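Local coordinates for uncharacterized protein AF_1382 (Archaeoglobus fulgidus DSM 4304, PDB 2QVO) that is of unknown function, but has the helix and beta-hairpin layout of a winged helix-turn-helix domain and so may bind DNA, at residues A[10-23]-A[71-85]. Numbering follows the deposited sequence.
Sequences FKEKALEILMTIYY and IRLTDKGQKIAQQIK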
ATOM      1  N   PHE A  10      -4.727   7.030 -12.439  1.00 23.79           N
ATOM      2  CA  PHE A  10      -4.082   6.847 -11.135  1.00 23.63           C
ATOM      3  C   PHE A  10      -2.671   7.420 -11.039  1.00 22.58           C
ATOM      4  O   PHE A  10      -1.936   7.486 -12.021  1.00 22.84           O
ATOM      5  CB  PHE A  10      -4.027   5.356 -10.789  1.00 23.90           C
ATOM      6  CG  PHE A  10      -5.368   4.744 -10.537  1.00 25.78           C
ATOM      7  CD1 PHE A  10      -5.992   4.895  -9.309  1.00 26.16           C
ATOM      8  CD2 PHE A  10      -6.009   4.015 -11.535  1.00 28.43           C
ATOM      9  CE1 PHE A  10      -7.239   4.320  -9.073  1.00 29.25           C
ATOM     10  CE2 PHE A  10      -7.259   3.441 -11.306  1.00 28.52           C
ATOM     11  CZ  PHE A  10      -7.873   3.600 -10.079  1.00 27.45           C
ATOM     12  N   LYS A  11      -2.324   7.839  -9.830  1.00 22.41           N
ATOM     13  CA  LYS A  11      -0.939   8.051  -9.435  1.00 21.96           C
ATOM     14  C   LYS A  11      -0.312   6.657  -9.248  1.00 21.79           C
ATOM     15  O   LYS A  11      -0.559   5.986  -8.241  1.00 21.02           O
ATOM     16  CB  LYS A  11      -0.875   8.851  -8.133  1.00 21.58           C
ATOM     17  CG  LYS A  11      -1.567  10.230  -8.160  1.00 22.28           C
ATOM     18  CD  LYS A  11      -0.709  11.302  -8.843  1.00 23.43           C
ATOM     19  CE  LYS A  11      -1.519  12.565  -9.196  1.00 22.87           C
ATOM     20  NZ  LYS A  11      -2.048  13.281  -7.994  1.00 24.18           N
ATOM     21  N   GLU A  12       0.480   6.241 -10.230  1.00 22.14           N
ATOM     22  CA  GLU A  12       0.977   4.870 -10.341  1.00 23.11           C
ATOM     23  C   GLU A  12       1.811   4.408  -9.144  1.00 22.76           C
ATOM     24  O   GLU A  12       1.671   3.273  -8.704  1.00 22.41           O
ATOM     25  CB  GLU A  12       1.757   4.665 -11.644  1.00 23.73           C
ATOM     26  CG  GLU A  12       2.870   5.694 -11.884  1.00 26.60           C
ATOM     27  CD  GLU A  12       4.055   5.134 -12.653  0.10 28.56           C
ATOM     28  OE1 GLU A  12       4.101   3.907 -12.891  0.30 29.53           O
ATOM     29  OE2 GLU A  12       4.956   5.929 -13.003  0.30 29.33           O
ATOM     30  N   LYS A  13       2.656   5.291  -8.614  1.00 22.57           N
ATOM     31  CA  LYS A  13       3.506   4.927  -7.474  1.00 22.78           C
ATOM     32  C   LYS A  13       2.687   4.679  -6.206  1.00 21.74           C
ATOM     33  O   LYS A  13       2.887   3.670  -5.530  1.00 21.53           O
ATOM     34  CB  LYS A  13       4.615   5.968  -7.252  1.00 23.57           C
ATOM     35  CG  LYS A  13       5.638   6.053  -8.404  1.00 25.90           C
ATOM     36  CD  LYS A  13       6.314   4.702  -8.690  1.00 28.11           C
ATOM     37  CE  LYS A  13       7.405   4.808  -9.763  1.00 29.18           C
ATOM     38  NZ  LYS A  13       6.856   4.904 -11.155  0.90 32.08           N
ATOM     39  N   ALA A  14       1.743   5.570  -5.905  1.00 20.66           N
ATOM     40  CA  ALA A  14       0.868   5.408  -4.738  1.00 20.52           C
ATOM     41  C   ALA A  14      -0.042   4.189  -4.885  1.00 20.24           C
ATOM     42  O   ALA A  14      -0.283   3.455  -3.910  1.00 19.58           O
ATOM     43  CB  ALA A  14       0.039   6.671  -4.498  1.00 20.79           C
ATOM     44  N   LEU A  15      -0.539   3.977  -6.104  1.00 19.52           N
ATOM     45  CA  LEU A  15      -1.356   2.798  -6.418  1.00 19.13           C
ATOM     46  C   LEU A  15      -0.613   1.488  -6.146  1.00 18.70           C
ATOM     47  O   LEU A  15      -1.151   0.598  -5.472  1.00 17.53           O
ATOM     48  CB  LEU A  15      -1.799   2.812  -7.887  1.00 19.78           C
ATOM     49  CG  LEU A  15      -2.495   1.514  -8.307  1.00 21.02           C
ATOM     50  CD1 LEU A  15      -3.866   1.456  -7.687  1.00 24.61           C
ATOM     51  CD2 LEU A  15      -2.569   1.380  -9.824  1.00 24.91           C
ATOM     52  N   GLU A  16       0.599   1.376  -6.692  1.00 18.31           N
ATOM     53  CA  GLU A  16       1.424   0.175  -6.544  1.00 18.86           C
ATOM     54  C   GLU A  16       1.686  -0.131  -5.068  1.00 17.57           C
ATOM     55  O   GLU A  16       1.686  -1.297  -4.675  1.00 17.17           O
ATOM     56  CB  GLU A  16       2.770   0.318  -7.261  1.00 19.54           C
ATOM     57  CG  GLU A  16       2.725   0.137  -8.775  1.00 22.02           C
ATOM     58  CD  GLU A  16       4.030   0.560  -9.448  1.00 22.32           C
ATOM     59  OE1 GLU A  16       5.105   0.496  -8.793  1.00 29.28           O
ATOM     60  OE2 GLU A  16       3.980   0.961 -10.630  0.10 23.62           O
ATOM     61  N   ILE A  17       1.916   0.905  -4.268  1.00 16.01           N
ATOM     62  CA  ILE A  17       2.129   0.728  -2.826  1.00 15.51           C
ATOM     63  C   ILE A  17       0.867   0.171  -2.151  1.00 15.53           C
ATOM     64  O   ILE A  17       0.911  -0.827  -1.407  1.00 14.25           O
ATOM     65  CB  ILE A  17       2.651   2.037  -2.168  1.00 15.52           C
ATOM     66  CG1 ILE A  17       4.059   2.330  -2.702  1.00 15.86           C
ATOM     67  CG2 ILE A  17       2.693   1.922  -0.639  1.00 16.20           C
ATOM     68  CD1 ILE A  17       4.495   3.779  -2.583  1.00 13.50           C
ATOM     69  N   LEU A  18      -0.269   0.799  -2.442  1.00 14.63           N
ATOM     70  CA  LEU A  18      -1.529   0.360  -1.875  1.00 14.31           C
ATOM     71  C   LEU A  18      -1.872  -1.085  -2.218  1.00 14.03           C
ATOM     72  O   LEU A  18      -2.300  -1.838  -1.335  1.00 14.84           O
ATOM     73  CB  LEU A  18      -2.667   1.275  -2.362  1.00 14.16           C
ATOM     74  CG  LEU A  18      -4.026   0.947  -1.746  1.00 15.87           C
ATOM     75  CD1 LEU A  18      -4.016   1.147  -0.232  1.00 16.78           C
ATOM     76  CD2 LEU A  18      -5.138   1.798  -2.429  1.00 13.82           C
ATOM     77  N   MET A  19      -1.710  -1.457  -3.488  1.00 13.24           N
ATOM     78  CA  MET A  19      -2.121  -2.777  -3.955  1.00 14.24           C
ATOM     79  C   MET A  19      -1.124  -3.810  -3.447  1.00 13.86           C
ATOM     80  O   MET A  19      -1.511  -4.927  -3.155  1.00 13.22           O
ATOM     81  CB  MET A  19      -2.271  -2.835  -5.481  1.00 14.29           C
ATOM     82  CG  MET A  19      -3.449  -1.932  -6.018  1.00 15.30           C
ATOM     83  SD  MET A  19      -4.962  -2.020  -5.057  1.00 19.57           S
ATOM     84  CE  MET A  19      -5.585  -3.578  -5.664  1.00 20.96           C
ATOM     85  N   THR A  20       0.141  -3.408  -3.303  1.00 14.07           N
ATOM     86  CA  THR A  20       1.149  -4.300  -2.678  1.00 13.80           C
ATOM     87  C   THR A  20       0.786  -4.680  -1.248  1.00 13.86           C
ATOM     88  O   THR A  20       0.877  -5.855  -0.867  1.00 14.14           O
ATOM     89  CB  THR A  20       2.581  -3.685  -2.713  1.00 14.12           C
ATOM     90  OG1 THR A  20       2.989  -3.509  -4.076  1.00 14.49           O
ATOM     91  CG2 THR A  20       3.582  -4.611  -2.016  1.00 13.54           C
ATOM     92  N   ILE A  21       0.383  -3.697  -0.446  1.00 13.19           N
ATOM     93  CA  ILE A  21      -0.067  -3.954   0.923  1.00 13.26           C
ATOM     94  C   ILE A  21      -1.282  -4.878   0.901  1.00 14.21           C
ATOM     95  O   ILE A  21      -1.362  -5.829   1.672  1.00 13.93           O
ATOM     96  CB  ILE A  21      -0.419  -2.632   1.661  1.00 13.66           C
ATOM     97  CG1 ILE A  21       0.795  -1.692   1.683  1.00 12.15           C
ATOM     98  CG2 ILE A  21      -0.938  -2.890   3.100  1.00 13.26           C
ATOM     99  CD1 ILE A  21       0.450  -0.249   2.096  1.00 13.68           C
ATOM    100  N   TYR A  22      -2.227  -4.574   0.017  1.00 14.21           N
ATOM    101  CA  TYR A  22      -3.450  -5.353  -0.125  1.00 15.35           C
ATOM    102  C   TYR A  22      -3.154  -6.841  -0.397  1.00 15.08           C
ATOM    103  O   TYR A  22      -3.593  -7.720   0.370  1.00 15.58           O
ATOM    104  CB  TYR A  22      -4.315  -4.732  -1.233  1.00 15.86           C
ATOM    105  CG  TYR A  22      -5.567  -5.516  -1.563  1.00 17.52           C
ATOM    106  CD1 TYR A  22      -6.681  -5.483  -0.717  1.00 18.58           C
ATOM    107  CD2 TYR A  22      -5.628  -6.295  -2.713  1.00 18.54           C
ATOM    108  CE1 TYR A  22      -7.833  -6.219  -1.022  1.00 20.72           C
ATOM    109  CE2 TYR A  22      -6.775  -7.026  -3.032  1.00 21.84           C
ATOM    110  CZ  TYR A  22      -7.862  -6.982  -2.188  1.00 19.79           C
ATOM    111  OH  TYR A  22      -8.978  -7.723  -2.515  1.00 22.59           O
ATOM    112  N   TYR A  23      -2.402  -7.116  -1.459  1.00 15.01           N
ATOM    113  CA  TYR A  23      -2.117  -8.496  -1.855  1.00 14.96           C
ATOM    114  C   TYR A  23      -1.235  -9.224  -0.849  1.00 14.13           C
ATOM    115  O   TYR A  23      -1.452 -10.395  -0.572  1.00 12.89           O
ATOM    116  CB  TYR A  23      -1.523  -8.572  -3.253  1.00 16.48           C
ATOM    117  CG  TYR A  23      -2.569  -8.325  -4.315  1.00 19.06           C
ATOM    118  CD1 TYR A  23      -3.622  -9.232  -4.503  1.00 20.59           C
ATOM    119  CD2 TYR A  23      -2.526  -7.186  -5.103  1.00 19.99           C
ATOM    120  CE1 TYR A  23      -4.591  -9.014  -5.463  1.00 22.27           C
ATOM    121  CE2 TYR A  23      -3.503  -6.948  -6.068  1.00 21.82           C
ATOM    122  CZ  TYR A  23      -4.526  -7.870  -6.240  1.00 21.78           C
ATOM    123  OH  TYR A  23      -5.491  -7.652  -7.197  1.00 23.44           O
ATOM    124  N   ILE A  71       2.940  -2.409   8.373  1.00 17.64           N
ATOM    125  CA  ILE A  71       1.844  -1.593   7.849  1.00 18.34           C
ATOM    126  C   ILE A  71       0.613  -2.477   7.675  1.00 19.31           C
ATOM    127  O   ILE A  71       0.710  -3.554   7.101  1.00 18.97           O
ATOM    128  CB  ILE A  71       2.267  -0.960   6.525  1.00 18.49           C
ATOM    129  CG1 ILE A  71       3.483  -0.055   6.765  1.00 19.26           C
ATOM    130  CG2 ILE A  71       1.112  -0.163   5.916  1.00 18.05           C
ATOM    131  CD1 ILE A  71       4.573  -0.234   5.786  1.00 21.57           C
ATOM    132  N   ARG A  72      -0.536  -2.027   8.170  1.00 20.39           N
ATOM    133  CA  ARG A  72      -1.786  -2.768   7.971  1.00 22.01           C
ATOM    134  C   ARG A  72      -2.866  -1.837   7.432  1.00 21.49           C
ATOM    135  O   ARG A  72      -2.934  -0.681   7.844  1.00 21.48           O
ATOM    136  CB  ARG A  72      -2.247  -3.440   9.267  1.00 22.08           C
ATOM    137  CG  ARG A  72      -2.839  -2.505  10.334  1.00 24.06           C
ATOM    138  CD  ARG A  72      -3.403  -3.291  11.505  1.00 25.29           C
ATOM    139  NE  ARG A  72      -2.453  -4.342  11.874  1.00 31.76           N
ATOM    140  CZ  ARG A  72      -1.434  -4.174  12.714  1.00 33.57           C
ATOM    141  NH1 ARG A  72      -1.245  -2.999  13.316  1.00 33.95           N
ATOM    142  NH2 ARG A  72      -0.613  -5.191  12.961  1.00 33.27           N
ATOM    143  N   LEU A  73      -3.689  -2.342   6.515  1.00 21.11           N
ATOM    144  CA  LEU A  73      -4.838  -1.575   6.003  1.00 21.25           C
ATOM    145  C   LEU A  73      -5.911  -1.457   7.060  1.00 21.22           C
ATOM    146  O   LEU A  73      -6.207  -2.428   7.763  1.00 21.86           O
ATOM    147  CB  LEU A  73      -5.444  -2.237   4.756  1.00 21.86           C
ATOM    148  CG  LEU A  73      -4.660  -2.150   3.441  1.00 20.67           C
ATOM    149  CD1 LEU A  73      -5.321  -2.974   2.364  1.00 23.56           C
ATOM    150  CD2 LEU A  73      -4.497  -0.710   2.985  1.00 22.54           C
ATOM    151  N   THR A  74      -6.490  -0.265   7.173  1.00 21.35           N
ATOM    152  CA  THR A  74      -7.690  -0.074   7.973  1.00 20.82           C
ATOM    153  C   THR A  74      -8.854  -0.626   7.156  1.00 21.28           C
ATOM    154  O   THR A  74      -8.681  -0.972   5.988  1.00 19.45           O
ATOM    155  CB  THR A  74      -7.936   1.404   8.281  1.00 21.42           C
ATOM    156  OG1 THR A  74      -8.053   2.130   7.047  1.00 20.74           O
ATOM    157  CG2 THR A  74      -6.791   1.975   9.124  1.00 21.30           C
ATOM    158  N   ASP A  75     -10.035  -0.740   7.767  1.00 21.65           N
ATOM    159  CA  ASP A  75     -11.215  -1.162   7.005  1.00 22.87           C
ATOM    160  C   ASP A  75     -11.416  -0.266   5.778  1.00 21.77           C
ATOM    161  O   ASP A  75     -11.714  -0.759   4.697  1.00 22.13           O
ATOM    162  CB  ASP A  75     -12.466  -1.217   7.897  1.00 23.64           C
ATOM    163  CG  ASP A  75     -12.431  -2.392   8.886  0.70 27.39           C
ATOM    164  OD1 ASP A  75     -11.764  -3.412   8.598  1.00 29.98           O
ATOM    165  OD2 ASP A  75     -13.079  -2.299   9.959  0.50 32.67           O
ATOM    166  N   LYS A  76     -11.195   1.033   5.963  1.00 21.74           N
ATOM    167  CA  LYS A  76     -11.280   2.043   4.903  1.00 21.02           C
ATOM    168  C   LYS A  76     -10.277   1.743   3.790  1.00 20.31           C
ATOM    169  O   LYS A  76     -10.647   1.667   2.623  1.00 19.66           O
ATOM    170  CB  LYS A  76     -11.010   3.427   5.490  1.00 21.76           C
ATOM    171  CG  LYS A  76     -11.143   4.564   4.500  1.00 22.19           C
ATOM    172  CD  LYS A  76     -10.734   5.871   5.134  1.00 23.92           C
ATOM    173  CE  LYS A  76     -11.088   6.997   4.204  1.00 24.67           C
ATOM    174  NZ  LYS A  76     -10.477   8.274   4.620  1.00 25.45           N
ATOM    175  N   GLY A  77      -9.009   1.557   4.157  1.00 19.20           N
ATOM    176  CA  GLY A  77      -7.983   1.203   3.182  1.00 17.95           C
ATOM    177  C   GLY A  77      -8.325  -0.052   2.415  1.00 17.88           C
ATOM    178  O   GLY A  77      -8.153  -0.095   1.205  1.00 17.08           O
ATOM    179  N   GLN A  78      -8.808  -1.086   3.114  1.00 18.13           N
ATOM    180  CA  GLN A  78      -9.146  -2.349   2.459  1.00 18.39           C
ATOM    181  C   GLN A  78     -10.247  -2.181   1.413  1.00 17.76           C
ATOM    182  O   GLN A  78     -10.139  -2.707   0.302  1.00 17.82           O
ATOM    183  CB  GLN A  78      -9.551  -3.439   3.475  1.00 18.85           C
ATOM    184  CG  GLN A  78      -9.951  -4.737   2.789  1.00 22.32           C
ATOM    185  CD  GLN A  78      -9.574  -5.987   3.557  1.00 28.00           C
ATOM    186  OE1 GLN A  78      -9.311  -5.947   4.760  0.70 30.04           O
ATOM    187  NE2 GLN A  78      -9.555  -7.119   2.858  1.00 30.36           N
ATOM    188  N   LYS A  79     -11.307  -1.475   1.784  1.00 17.84           N
ATOM    189  CA  LYS A  79     -12.436  -1.224   0.876  1.00 18.52           C
ATOM    190  C   LYS A  79     -11.960  -0.535  -0.411  1.00 18.21           C
ATOM    191  O   LYS A  79     -12.246  -0.985  -1.517  1.00 18.56           O
ATOM    192  CB  LYS A  79     -13.470  -0.351   1.576  1.00 19.20           C
ATOM    193  CG  LYS A  79     -14.403  -1.075   2.553  1.00 21.87           C
ATOM    194  CD  LYS A  79     -15.247  -0.028   3.270  1.00 26.09           C
ATOM    195  CE  LYS A  79     -16.482  -0.598   3.926  1.00 28.89           C
ATOM    196  NZ  LYS A  79     -17.304   0.516   4.492  1.00 31.45           N
ATOM    197  N   ILE A  80     -11.202   0.542  -0.243  1.00 17.85           N
ATOM    198  CA  ILE A  80     -10.609   1.264  -1.379  1.00 17.22           C
ATOM    199  C   ILE A  80      -9.773   0.340  -2.275  1.00 17.02           C
ATOM    200  O   ILE A  80      -9.971   0.295  -3.486  1.00 16.29           O
ATOM    201  CB  ILE A  80      -9.792   2.478  -0.901  1.00 17.39           C
ATOM    202  CG1 ILE A  80     -10.728   3.546  -0.321  1.00 17.99           C
ATOM    203  CG2 ILE A  80      -8.913   3.055  -2.050  1.00 16.89           C
ATOM    204  CD1 ILE A  80     -10.030   4.636   0.446  1.00 21.28           C
ATOM    205  N   ALA A  81      -8.856  -0.428  -1.683  1.00 17.15           N
ATOM    206  CA  ALA A  81      -8.040  -1.352  -2.483  1.00 17.47           C
ATOM    207  C   ALA A  81      -8.871  -2.352  -3.271  1.00 17.71           C
ATOM    208  O   ALA A  81      -8.572  -2.644  -4.417  1.00 17.33           O
ATOM    209  CB  ALA A  81      -7.017  -2.084  -1.600  1.00 17.47           C
ATOM    210  N   GLN A  82      -9.902  -2.900  -2.641  1.00 18.99           N
ATOM    211  CA  GLN A  82     -10.770  -3.863  -3.296  1.00 20.06           C
ATOM    212  C   GLN A  82     -11.474  -3.273  -4.525  1.00 20.00           C
ATOM    213  O   GLN A  82     -11.586  -3.937  -5.567  1.00 19.53           O
ATOM    214  CB  GLN A  82     -11.776  -4.411  -2.288  1.00 20.71           C
ATOM    215  CG  GLN A  82     -11.156  -5.461  -1.380  1.00 24.07           C
ATOM    216  CD  GLN A  82     -12.013  -5.829  -0.180  1.00 26.40           C
ATOM    217  OE1 GLN A  82     -13.018  -5.170   0.127  1.00 29.02           O
ATOM    218  NE2 GLN A  82     -11.613  -6.888   0.509  1.00 26.31           N
ATOM    219  N   GLN A  83     -11.905  -2.021  -4.400  1.00 20.41           N
ATOM    220  CA  GLN A  83     -12.576  -1.305  -5.489  1.00 20.37           C
ATOM    221  C   GLN A  83     -11.600  -0.971  -6.619  1.00 19.87           C
ATOM    222  O   GLN A  83     -11.941  -1.084  -7.793  1.00 19.39           O
ATOM    223  CB  GLN A  83     -13.252  -0.036  -4.967  1.00 21.37           C
ATOM    224  CG  GLN A  83     -14.406  -0.263  -3.981  1.00 24.95           C
ATOM    225  CD  GLN A  83     -15.719  -0.631  -4.659  0.90 29.30           C
ATOM    226  OE1 GLN A  83     -16.146   0.011  -5.628  1.00 32.97           O
ATOM    227  NE2 GLN A  83     -16.370  -1.672  -4.148  0.80 30.69           N
ATOM    228  N   ILE A  84     -10.369  -0.602  -6.268  1.00 19.26           N
ATOM    229  CA  ILE A  84      -9.337  -0.367  -7.275  1.00 19.48           C
ATOM    230  C   ILE A  84      -9.003  -1.658  -8.048  1.00 20.09           C
ATOM    231  O   ILE A  84      -8.837  -1.645  -9.273  1.00 19.59           O
ATOM    232  CB  ILE A  84      -8.073   0.261  -6.662  1.00 18.84           C
ATOM    233  CG1 ILE A  84      -8.365   1.699  -6.206  1.00 19.34           C
ATOM    234  CG2 ILE A  84      -6.931   0.220  -7.671  1.00 18.83           C
ATOM    235  CD1 ILE A  84      -7.236   2.382  -5.434  1.00 19.82           C
ATOM    236  N   LYS A  85      -8.918  -2.774  -7.324  1.00 20.98           N
ATOM    237  CA  LYS A  85      -8.744  -4.084  -7.947  1.00 22.33           C
ATOM    238  C   LYS A  85      -9.785  -4.309  -9.054  1.00 22.25           C
ATOM    239  O   LYS A  85      -9.438  -4.709 -10.168  1.00 21.87           O
ATOM    240  CB  LYS A  85      -8.826  -5.196  -6.895  1.00 22.24           C
ATOM    241  CG  LYS A  85      -8.639  -6.606  -7.468  1.00 24.32           C
ATOM    242  CD  LYS A  85      -9.009  -7.683  -6.454  1.00 25.48           C
ATOM    243  CE  LYS A  85      -8.602  -9.072  -6.966  1.00 28.90           C
ATOM    244  NZ  LYS A  85      -9.155  -9.353  -8.330  1.00 32.06           N
TER
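Tyr-22 and Leu-18 both set CG anti to the backbone N (chi1 175° and -176°), which swings ring and isobutyl group off helix 12-23 onto helix 75-85 and the end of strand 71-73. The Tyr-22 ring is a knob in the hole formed by Gln-78, Ala-81, Gln-82 and Lys-85; its CD1 lies 3.5 Å from Ala-81 CB, while Leu-73 CD1 comes in at the ring edge. Further out, Tyr-22 OH rests against aliphatic carbon, 3.3 Å from Gln-82 CG. Leu-18 splits its methyls: CD1 meets Leu-73 CD2 at 3.7 Å, and CD2 packs on Ile-84 CD1 and Ile-80 CG2. The bent Met-19 chain curls its CE to 3.4 Å from Ala-81 O, with SD beside Ile-84 CG2. Leu-15 CD1 presses on Ile-84 CG2 at 3.3 Å, tighter than usual van der Waals contact, and Phe-10 CE1 touches Ile-84 CG1 (4.0 Å), these two side chains sliding past each other in opposite directions. Toward the hairpin, Ile-21 sets CG2 on Leu-73 CG and CD1 on Ile-71 CG2, then continues to Ile-36 and Ile-51 of the neighbouring helices. Tyr-23, one face covered by Tyr-22 CD2, lays its OH along the Lys-85 chain. With an alanine in place of Tyr-22, the hole between Gln-78 and Lys-85 is likely to be left unfilled and that face of Tyr-23 uncovered. The helices cross at 107°, consistent with the C-terminal helix of a winged-helix fold packing across the first long one; with no hydrogen bond across, the join depends on apolar fit, edged by the tyrosine hydroxyls and the lysine chain.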